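PDB 3GAA: proteasome assembly chaperone family protein from Thermoplasma acidophilum, which is of unknown function but belongs to the PAC2 family and may act as a proteasome assembly chaperone. Local coordinates for residues F140-K145 with S184-T189. Sequence-based numbering, arbitrary orientation.
Sequences FAVAEK and SFITPT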
ATOM      1  N   PHE A 140      20.280  42.770   9.704  1.00 32.13           N
ATOM      2  CA  PHE A 140      19.845  42.000  10.847  1.00 32.07           C
ATOM      3  C   PHE A 140      19.929  40.572  10.537  1.00 32.05           C
ATOM      4  O   PHE A 140      20.029  40.194   9.377  1.00 31.55           O
ATOM      5  CB  PHE A 140      18.438  42.360  11.265  1.00 31.76           C
ATOM      6  CG  PHE A 140      18.284  43.781  11.528  1.00 30.43           C
ATOM      7  CD1 PHE A 140      18.670  44.308  12.759  1.00 32.46           C
ATOM      8  CD2 PHE A 140      17.885  44.623  10.528  1.00 28.46           C
ATOM      9  CE1 PHE A 140      18.580  45.711  13.010  1.00 32.48           C
ATOM     10  CE2 PHE A 140      17.766  46.012  10.761  1.00 30.52           C
ATOM     11  CZ  PHE A 140      18.111  46.562  12.003  1.00 28.60           C
ATOM     12  N   ALA A 141      19.914  39.802  11.611  1.00 33.21           N
ATOM     13  CA  ALA A 141      19.982  38.360  11.580  1.00 34.18           C
ATOM     14  C   ALA A 141      18.947  37.718  12.509  1.00 35.68           C
ATOM     15  O   ALA A 141      18.751  38.149  13.670  1.00 36.92           O
ATOM     16  CB  ALA A 141      21.334  37.917  12.003  1.00 33.75           C
ATOM     17  N   VAL A 142      18.312  36.649  12.028  1.00 36.61           N
ATOM     18  CA  VAL A 142      17.769  35.683  12.952  1.00 36.28           C
ATOM     19  C   VAL A 142      18.641  34.441  12.863  1.00 36.66           C
ATOM     20  O   VAL A 142      18.804  33.890  11.801  1.00 36.98           O
ATOM     21  CB  VAL A 142      16.273  35.437  12.773  1.00 36.46           C
ATOM     22  CG1 VAL A 142      15.647  36.371  11.713  1.00 35.23           C
ATOM     23  CG2 VAL A 142      16.013  33.973  12.562  1.00 36.23           C
ATOM     24  N   ALA A 143      19.280  34.088  13.985  1.00 36.88           N
ATOM     25  CA  ALA A 143      20.085  32.874  14.120  1.00 36.88           C
ATOM     26  C   ALA A 143      20.011  32.407  15.575  1.00 37.60           C
ATOM     27  O   ALA A 143      19.375  33.032  16.387  1.00 37.52           O
ATOM     28  CB  ALA A 143      21.525  33.127  13.711  1.00 35.55           C
ATOM     29  N   GLU A 144      20.660  31.298  15.899  1.00 38.98           N
ATOM     30  CA  GLU A 144      20.781  30.856  17.284  1.00 39.84           C
ATOM     31  C   GLU A 144      21.870  31.597  18.024  1.00 40.61           C
ATOM     32  O   GLU A 144      22.800  32.111  17.406  1.00 40.62           O
ATOM     33  CB  GLU A 144      21.077  29.381  17.322  1.00 39.89           C
ATOM     34  CG  GLU A 144      19.903  28.574  16.777  1.00 42.55           C
ATOM     35  CD  GLU A 144      20.202  27.082  16.699  1.00 47.07           C
ATOM     36  OE1 GLU A 144      20.928  26.645  15.740  1.00 51.57           O
ATOM     37  OE2 GLU A 144      19.711  26.348  17.591  1.00 46.34           O
ATOM     38  N   LYS A 145      21.751  31.628  19.356  1.00 41.57           N
ATOM     39  CA  LYS A 145      22.568  32.483  20.217  1.00 41.64           C
ATOM     40  C   LYS A 145      24.041  32.413  19.867  1.00 40.75           C
ATOM     41  O   LYS A 145      24.691  33.419  19.629  1.00 40.56           O
ATOM     42  CB  LYS A 145      22.372  32.135  21.695  1.00 42.25           C
ATOM     43  CG  LYS A 145      21.369  33.040  22.432  1.00 46.54           C
ATOM     44  CD  LYS A 145      21.682  33.136  23.982  1.00 52.75           C
ATOM     45  CE  LYS A 145      20.817  34.233  24.738  1.00 55.04           C
ATOM     46  NZ  LYS A 145      19.504  33.750  25.347  1.00 57.36           N
ATOM     47  N   SER A 184      18.814  33.547   8.974  1.00 32.41           N
ATOM     48  CA  SER A 184      18.310  34.456   7.997  1.00 32.85           C
ATOM     49  C   SER A 184      19.009  35.832   8.132  1.00 32.47           C
ATOM     50  O   SER A 184      19.323  36.238   9.231  1.00 32.96           O
ATOM     51  CB  SER A 184      16.804  34.574   8.162  1.00 32.53           C
ATOM     52  OG  SER A 184      16.401  35.793   7.575  1.00 34.36           O
ATOM     53  N   PHE A 185      19.296  36.510   7.018  1.00 32.03           N
ATOM     54  CA  PHE A 185      19.692  37.908   7.080  1.00 31.28           C
ATOM     55  C   PHE A 185      18.553  38.761   6.491  1.00 31.54           C
ATOM     56  O   PHE A 185      17.945  38.399   5.466  1.00 31.30           O
ATOM     57  CB  PHE A 185      20.965  38.135   6.278  1.00 31.64           C
ATOM     58  CG  PHE A 185      22.195  37.471   6.845  1.00 30.19           C
ATOM     59  CD1 PHE A 185      22.639  37.760   8.116  1.00 29.32           C
ATOM     60  CD2 PHE A 185      22.925  36.619   6.093  1.00 30.04           C
ATOM     61  CE1 PHE A 185      23.742  37.207   8.619  1.00 27.79           C
ATOM     62  CE2 PHE A 185      24.067  36.034   6.612  1.00 30.79           C
ATOM     63  CZ  PHE A 185      24.455  36.325   7.875  1.00 30.66           C
ATOM     64  N   ILE A 186      18.244  39.866   7.166  1.00 31.15           N
ATOM     65  CA  ILE A 186      17.262  40.815   6.690  1.00 31.00           C
ATOM     66  C   ILE A 186      17.850  42.227   6.602  1.00 31.47           C
ATOM     67  O   ILE A 186      18.639  42.693   7.449  1.00 30.37           O
ATOM     68  CB  ILE A 186      16.009  40.863   7.568  1.00 31.63           C
ATOM     69  CG1 ILE A 186      15.463  39.448   7.839  1.00 33.13           C
ATOM     70  CG2 ILE A 186      14.949  41.650   6.855  1.00 30.01           C
ATOM     71  CD1 ILE A 186      15.997  38.794   9.144  1.00 34.36           C
ATOM     72  N   THR A 187      17.472  42.921   5.543  1.00 32.22           N
ATOM     73  CA  THR A 187      18.002  44.249   5.337  1.00 32.81           C
ATOM     74  C   THR A 187      16.859  45.196   4.961  1.00 31.85           C
ATOM     75  O   THR A 187      16.013  44.823   4.232  1.00 31.03           O
ATOM     76  CB  THR A 187      19.124  44.201   4.299  1.00 32.67           C
ATOM     77  OG1 THR A 187      19.958  45.340   4.486  1.00 36.57           O
ATOM     78  CG2 THR A 187      18.577  44.195   2.874  1.00 33.25           C
ATOM     79  N   PRO A 188      16.821  46.408   5.509  1.00 32.27           N
ATOM     80  CA  PRO A 188      15.757  47.307   5.099  1.00 32.27           C
ATOM     81  C   PRO A 188      15.877  47.633   3.625  1.00 33.53           C
ATOM     82  O   PRO A 188      16.969  47.877   3.128  1.00 32.84           O
ATOM     83  CB  PRO A 188      16.008  48.569   5.923  1.00 31.53           C
ATOM     84  CG  PRO A 188      17.131  48.281   6.846  1.00 31.23           C
ATOM     85  CD  PRO A 188      17.834  47.087   6.342  1.00 32.86           C
ATOM     86  N   THR A 189      14.763  47.658   2.927  1.00 35.76           N
ATOM     87  CA  THR A 189      14.800  47.952   1.512  1.00 38.12           C
ATOM     88  C   THR A 189      13.613  48.855   1.069  1.00 40.64           C
ATOM     89  O   THR A 189      12.480  48.690   1.523  1.00 42.17           O
ATOM     90  CB  THR A 189      15.012  46.606   0.668  1.00 38.37           C
ATOM     91  OG1 THR A 189      14.340  46.670  -0.599  1.00 38.06           O
ATOM     92  CG2 THR A 189      14.591  45.394   1.419  1.00 34.85           C
TER
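Phe140 N donates to Ile186 O across 2.8 Å in an almost straight bond (175° at the hydrogen), while Phe140 O accepts from Ile186 N at 2.9 Å, with that donor lying above the carbonyl plane. Two residues on, Val142 and Ser184 exchange a second such pair of bonds, the shorter and straighter running from Ser184 N to Val142 O (2.8 Å). Between these hydrogen-bonded pairs sits the non-hydrogen-bonded pair Ala141–Phe185. Here the small Ala141 CB meets the Phe185 ring at CD1 (4.1 Å), leaving the bulky ring to pack against Phe151 and helix 196-210.

On the other face, Val142 CG1 reaches Ile186 CD1 at 3.5 Å, the two side chains meeting at an oblique angle as diagonal neighbours. Branching at CB suits both residues to the extended backbone. Ser184, on this face too, is small enough to sit buried, its hydroxyl satisfied by Ile124 O of strand 121-130. Leu75 of a neighbouring subunit packs on Val142.

The arrangement is a regular antiparallel pairing within a mixed sheet: strand 181-190 runs parallel to 121-130 on one side and antiparallel to the short strand 140-142 on the other, within the alpha/beta fold of this PAC2 family protein.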